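Local coordinates for protein alanine racemase 1 (Caldanaerobacter subterraneus subsp. tengcongensis MB4, PDB 4Y2W) that is a two-domain member of the alanine racemase family, joining a TIM-barrel N-terminal domain to a beta-rich C-terminal domain, and forms a dimer, at residues Thr252-Lys258 against Val279-Val285; Val1-Gly5 against Val329-Asp333. The protein carries 1 engineered substitution. One frame throughout, in Å; residues are numbered along the deposited sequence.

Contact 1. Residues Thr252-Lys258 against Val279-Val285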
loop_
_atom_site.group_PDB
_atom_site.type_symbol
_atom_site.label_atom_id
_atom_site.label_comp_id
_atom_site.label_asym_id
_atom_site.label_seq_id
_atom_site.Cartn_x
_atom_site.Cartn_y
_atom_site.Cartn_z
ATOM N N THR A 252 -3.463 -5.456 -15.711
ATOM C CA THR A 252 -4.617 -4.573 -15.892
ATOM C C THR A 252 -5.144 -4.674 -17.326
ATOM O O THR A 252 -4.676 -5.508 -18.102
ATOM C CB THR A 252 -4.278 -3.112 -15.553
ATOM O OG1 THR A 252 -5.476 -2.329 -15.579
ATOM C CG2 THR A 252 -3.274 -2.529 -16.537
ATOM N N ARG A 253 -6.118 -3.834 -17.673
ATOM C CA ARG A 253 -6.778 -3.929 -18.976
ATOM C C ARG A 253 -6.828 -2.600 -19.715
ATOM O O ARG A 253 -6.792 -1.529 -19.106
ATOM C CB ARG A 253 -8.205 -4.453 -18.808
ATOM C CG ARG A 253 -8.303 -5.825 -18.163
ATOM C CD ARG A 253 -7.924 -6.934 -19.127
ATOM N NE ARG A 253 -7.574 -8.163 -18.415
ATOM C CZ ARG A 253 -7.560 -9.385 -18.948
ATOM N NH1 ARG A 253 -7.886 -9.589 -20.226
ATOM N NH2 ARG A 253 -7.225 -10.417 -18.188
ATOM N N VAL A 254 -6.928 -2.682 -21.040
ATOM C CA VAL A 254 -7.106 -1.493 -21.856
ATOM C C VAL A 254 -8.546 -1.026 -21.673
ATOM O O VAL A 254 -9.495 -1.790 -21.870
ATOM C CB VAL A 254 -6.788 -1.743 -23.346
ATOM C CG1 VAL A 254 -7.003 -0.470 -24.155
ATOM C CG2 VAL A 254 -5.353 -2.230 -23.512
ATOM N N VAL A 255 -8.684 0.230 -21.269
ATOM C CA VAL A 255 -9.965 0.816 -20.896
ATOM C C VAL A 255 -10.394 1.922 -21.869
ATOM O O VAL A 255 -11.575 2.257 -21.944
ATOM C CB VAL A 255 -9.884 1.309 -19.420
ATOM C CG1 VAL A 255 -10.459 2.707 -19.212
ATOM C CG2 VAL A 255 -10.530 0.293 -18.488
ATOM N N HIS A 256 -9.447 2.475 -22.618
ATOM C CA HIS A 256 -9.759 3.514 -23.592
ATOM C C HIS A 256 -8.662 3.622 -24.637
ATOM O O HIS A 256 -7.485 3.575 -24.301
ATOM C CB HIS A 256 -9.934 4.856 -22.885
ATOM C CG HIS A 256 -10.211 5.999 -23.813
ATOM N ND1 HIS A 256 -11.241 5.983 -24.729
ATOM C CD2 HIS A 256 -9.600 7.199 -23.953
ATOM C CE1 HIS A 256 -11.252 7.124 -25.394
ATOM N NE2 HIS A 256 -10.266 7.879 -24.943
ATOM N N LEU A 257 -9.063 3.763 -25.901
ATOM C CA LEU A 257 -8.134 3.990 -27.010
ATOM C C LEU A 257 -8.532 5.247 -27.782
ATOM O O LEU A 257 -9.678 5.372 -28.215
ATOM C CB LEU A 257 -8.145 2.794 -27.963
ATOM C CG LEU A 257 -7.700 1.448 -27.387
ATOM C CD1 LEU A 257 -8.211 0.302 -28.247
ATOM C CD2 LEU A 257 -6.185 1.394 -27.260
ATOM N N LYS A 258 -7.592 6.177 -27.949
ATOM C CA LYS A 258 -7.806 7.329 -28.825
ATOM C C LYS A 258 -6.667 7.515 -29.820
ATOM O O LYS A 258 -5.509 7.208 -29.529
ATOM C CB LYS A 258 -8.025 8.624 -28.030
ATOM C CG LYS A 258 -7.039 8.883 -26.900
ATOM C CD LYS A 258 -6.951 10.369 -26.556
ATOM C CE LYS A 258 -6.878 10.619 -25.059
ATOM N NZ LYS A 258 -5.920 9.725 -24.357
ATOM N N VAL A 279 -1.477 6.169 -31.232
ATOM C CA VAL A 279 -2.614 5.558 -30.553
ATOM C C VAL A 279 -2.285 5.468 -29.064
ATOM O O VAL A 279 -1.366 4.753 -28.669
ATOM C CB VAL A 279 -2.918 4.144 -31.093
ATOM C CG1 VAL A 279 -4.148 3.559 -30.408
ATOM C CG2 VAL A 279 -3.123 4.180 -32.602
ATOM N N ILE A 280 -3.036 6.202 -28.247
ATOM C CA ILE A 280 -2.834 6.221 -26.798
ATOM C C ILE A 280 -3.898 5.385 -26.104
ATOM O O ILE A 280 -5.095 5.572 -26.331
ATOM C CB ILE A 280 -2.908 7.659 -26.240
ATOM C CG1 ILE A 280 -1.941 8.577 -26.996
ATOM C CG2 ILE A 280 -2.623 7.678 -24.742
ATOM C CD1 ILE A 280 -0.512 8.075 -27.043
ATOM N N ALA A 281 -3.463 4.463 -25.257
ATOM C CA ALA A 281 -4.389 3.712 -24.426
ATOM C C ALA A 281 -4.319 4.229 -22.993
ATOM O O ALA A 281 -3.263 4.660 -22.528
ATOM C CB ALA A 281 -4.076 2.227 -24.477
ATOM N N THR A 282 -5.456 4.197 -22.308
ATOM C CA THR A 282 -5.519 4.528 -20.894
ATOM C C THR A 282 -5.800 3.236 -20.130
ATOM O O THR A 282 -6.612 2.410 -20.564
ATOM C CB THR A 282 -6.626 5.558 -20.610
ATOM O OG1 THR A 282 -6.522 6.644 -21.538
ATOM C CG2 THR A 282 -6.513 6.093 -19.199
ATOM N N ILE A 283 -5.133 3.059 -18.995
ATOM C CA ILE A 283 -5.294 1.845 -18.203
ATOM C C ILE A 283 -5.618 2.206 -16.757
ATOM O O ILE A 283 -5.013 3.117 -16.188
ATOM C CB ILE A 283 -4.054 0.924 -18.288
ATOM C CG1 ILE A 283 -2.753 1.711 -18.055
ATOM C CG2 ILE A 283 -4.006 0.228 -19.643
ATOM C CD1 ILE A 283 -1.496 0.883 -18.242
ATOM N N PRO A 284 -6.575 1.490 -16.149
ATOM C CA PRO A 284 -7.071 1.877 -14.834
ATOM C C PRO A 284 -6.170 1.398 -13.693
ATOM O O PRO A 284 -6.636 0.733 -12.768
ATOM C CB PRO A 284 -8.445 1.208 -14.788
ATOM C CG PRO A 284 -8.248 -0.050 -15.565
ATOM C CD PRO A 284 -7.235 0.265 -16.637
ATOM N N VAL A 285 -4.887 1.746 -13.766
ATOM C CA VAL A 285 -3.954 1.498 -12.674
ATOM C C VAL A 285 -3.107 2.745 -12.441
ATOM O O VAL A 285 -2.607 3.353 -13.386
ATOM C CB VAL A 285 -3.056 0.264 -12.938
ATOM C CG1 VAL A 285 -2.098 0.500 -14.101
ATOM C CG2 VAL A 285 -2.294 -0.120 -11.672
#
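The methyl of A281 sits in a hollow between L257 and V254. L257 CD2 drops onto A281 CB at 3.6 Å and reaches V279 CG1 at 4.3 Å, while V254 CG1 packs beside it, 4.0 Å from A281 CB. The CA atoms of L257 and A281, a non-hydrogen-bonded pair, stand 4.6 Å apart. The axes of residues 256-258 and 279-283 run at 161°, 4.8 Å apart at closest approach, marking an antiparallel pair in the mixed sheet of the C-terminal domain. Paired bonds K258 N to I280 O and I280 N to K258 O, both 3.0 Å, fix the register. It breaks at a classic beta bulge, where V255 and H256 both face T282: V255 N donates to T282 O (3.1 Å) and T282 N to H256 O (2.9 Å). The extra residue turns V255 toward P284, V255 CG2 meeting P284 CG at 3.7 Å. P284, centre of an inverse gamma turn, wedges its CD 3.1 Å from R253 O. T252 CG2 lies 3.9 Å from I283 CB and 4.1 Å from V285 CG1. On the face carrying H256, K258 and T282, the second subunit packs: K258 NZ bonds to its G137 and T282 OG1 to its R138.

Contact 2. Residues Val1-Gly5 against Val329-Asp333. Engineered in segment 1-5: V1 (natural residue Met).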
loop_
_atom_site.group_PDB
_atom_site.type_symbol
_atom_site.label_atom_id
_atom_site.label_comp_id
_atom_site.label_asym_id
_atom_site.label_seq_id
_atom_site.Cartn_x
_atom_site.Cartn_y
_atom_site.Cartn_z
ATOM N N VAL A 1 -10.872 -14.151 -20.560
ATOM C CA VAL A 1 -11.864 -13.191 -21.140
ATOM C C VAL A 1 -11.403 -11.747 -20.941
ATOM O O VAL A 1 -10.484 -11.484 -20.160
ATOM C CB VAL A 1 -13.281 -13.372 -20.529
ATOM C CG1 VAL A 1 -13.980 -14.587 -21.129
ATOM C CG2 VAL A 1 -13.218 -13.478 -19.008
ATOM N N LYS A 2 -12.048 -10.822 -21.653
ATOM C CA LYS A 2 -11.741 -9.392 -21.552
ATOM C C LYS A 2 -12.031 -8.863 -20.144
ATOM O O LYS A 2 -11.121 -8.420 -19.437
ATOM C CB LYS A 2 -12.546 -8.584 -22.579
ATOM C CG LYS A 2 -12.201 -8.855 -24.038
ATOM C CD LYS A 2 -13.121 -8.067 -24.966
ATOM C CE LYS A 2 -13.011 -8.506 -26.423
ATOM N NZ LYS A 2 -11.760 -8.038 -27.087
ATOM N N PHE A 3 -13.299 -8.923 -19.740
ATOM C CA PHE A 3 -13.725 -8.438 -18.430
ATOM C C PHE A 3 -14.526 -9.499 -17.688
ATOM O O PHE A 3 -15.019 -10.452 -18.291
ATOM C CB PHE A 3 -14.557 -7.166 -18.581
ATOM C CG PHE A 3 -13.795 -6.014 -19.171
ATOM C CD1 PHE A 3 -12.805 -5.374 -18.437
ATOM C CD2 PHE A 3 -14.056 -5.577 -20.461
ATOM C CE1 PHE A 3 -12.095 -4.312 -18.977
ATOM C CE2 PHE A 3 -13.350 -4.516 -21.007
ATOM C CZ PHE A 3 -12.371 -3.882 -20.263
ATOM N N ASP A 4 -14.641 -9.325 -16.376
ATOM C CA ASP A 4 -15.351 -10.277 -15.520
ATOM C C ASP A 4 -15.742 -9.600 -14.206
ATOM O O ASP A 4 -15.590 -8.393 -14.068
ATOM C CB ASP A 4 -14.482 -11.520 -15.271
ATOM C CG ASP A 4 -13.179 -11.198 -14.554
ATOM O OD1 ASP A 4 -13.061 -10.103 -13.967
ATOM O OD2 ASP A 4 -12.267 -12.047 -14.576
ATOM N N GLY A 5 -16.240 -10.375 -13.249
ATOM C CA GLY A 5 -16.653 -9.843 -11.953
ATOM C C GLY A 5 -15.570 -9.108 -11.184
ATOM O O GLY A 5 -15.866 -8.177 -10.441
ATOM N N VAL A 329 -4.886 -3.741 -31.382
ATOM C CA VAL A 329 -5.167 -3.409 -29.985
ATOM C C VAL A 329 -6.663 -3.169 -29.802
ATOM O O VAL A 329 -7.316 -2.561 -30.652
ATOM C CB VAL A 329 -4.365 -2.177 -29.509
ATOM C CG1 VAL A 329 -4.741 -1.802 -28.082
ATOM C CG2 VAL A 329 -2.871 -2.451 -29.593
ATOM N N GLU A 330 -7.188 -3.657 -28.681
ATOM C CA GLU A 330 -8.620 -3.642 -28.417
ATOM C C GLU A 330 -8.912 -3.313 -26.959
ATOM O O GLU A 330 -8.029 -3.380 -26.101
ATOM C CB GLU A 330 -9.226 -5.006 -28.745
ATOM C CG GLU A 330 -9.288 -5.332 -30.228
ATOM C CD GLU A 330 -10.135 -6.557 -30.513
ATOM O OE1 GLU A 330 -10.259 -7.424 -29.621
ATOM O OE2 GLU A 330 -10.681 -6.650 -31.631
ATOM N N ILE A 331 -10.168 -2.970 -26.693
ATOM C CA ILE A 331 -10.623 -2.693 -25.338
ATOM C C ILE A 331 -10.691 -4.023 -24.597
ATOM O O ILE A 331 -11.338 -4.962 -25.064
ATOM C CB ILE A 331 -12.019 -2.028 -25.328
ATOM C CG1 ILE A 331 -12.022 -0.719 -26.137
ATOM C CG2 ILE A 331 -12.490 -1.785 -23.901
ATOM C CD1 ILE A 331 -11.020 0.319 -25.675
ATOM N N GLY A 332 -10.010 -4.108 -23.457
ATOM C CA GLY A 332 -9.996 -5.327 -22.656
ATOM C C GLY A 332 -8.824 -6.253 -22.933
ATOM O O GLY A 332 -8.797 -7.384 -22.440
ATOM N N ASP A 333 -7.856 -5.792 -23.722
ATOM C CA ASP A 333 -6.601 -6.525 -23.865
ATOM C C ASP A 333 -5.824 -6.426 -22.560
ATOM O O ASP A 333 -5.803 -5.375 -21.918
ATOM C CB ASP A 333 -5.757 -5.981 -25.021
ATOM C CG ASP A 333 -6.310 -6.362 -26.384
ATOM O OD1 ASP A 333 -7.133 -7.306 -26.467
ATOM O OD2 ASP A 333 -5.916 -5.713 -27.379
#
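V329 leads into the loop without meeting residues 1-5; its side chain packs against L257 on strand 248-260. E330, which is exposed, makes the first contact. Its CA-to-CB bond points toward the N-terminal segment, and OE1 of E330 lies 3.0 Å from NZ of K2, a salt bridge whose hydrogen bond is weak. Next, I331 offers both backbone and side chain: its O lies 3.6 Å from CD of K2, so the aliphatic part of the lysine passes over the peptide on its way to the glutamate, while I331 CG2 sits at the edge of the F3 ring, 4.1 Å from CE2. G332 is where the backbones come closest, with CA atoms of K2 and G332 4.6 Å apart, and CZ of F3 rests 3.7 Å from G332 CA. Two independent tests call for glycine here. At phi/psi of 94/9° a CB would jam against the preceding carbonyl, and an ideal CB would fall 2.8 Å from K2 CB. D333 hardly touches the N-terminal segment and instead closes the loop on itself, its OD2 accepting a 2.7 Å hydrogen bond from E330 N. P90 of the second subunit also packs on F3, and D4 O accepts hydrogen bonds from T92 and Q93 of that subunit, while V1, an engineered replacement of the natural Met, makes no contact with residues 329-333. Together, residues 330-333 form a type II beta turn with glycine at its third position, closed by a weak 3.4 Å bond from D333 N to E330 O.

Contact 1 is buried and contact 2 lies at the surface, yet strand 248-260 is part of contact 1 and borders contact 2. With centres about 11 Å apart, they meet at V254, whose O lies 2.9 Å from G332 N and whose N lies 3.0 Å from D333 O, both probable hydrogen bonds. Sequence separation differs sharply: 20 residues lie between the segments of contact 1, against 323 for contact 2, whose loop encloses contact 1. Backbone hydrogen bonding and apolar packing dominate the first, which buries 613 Å²; the second buries 233 Å² and relies on one salt bridge and van der Waals packing, without backbone pairing between its segments. Both also touch the second subunit.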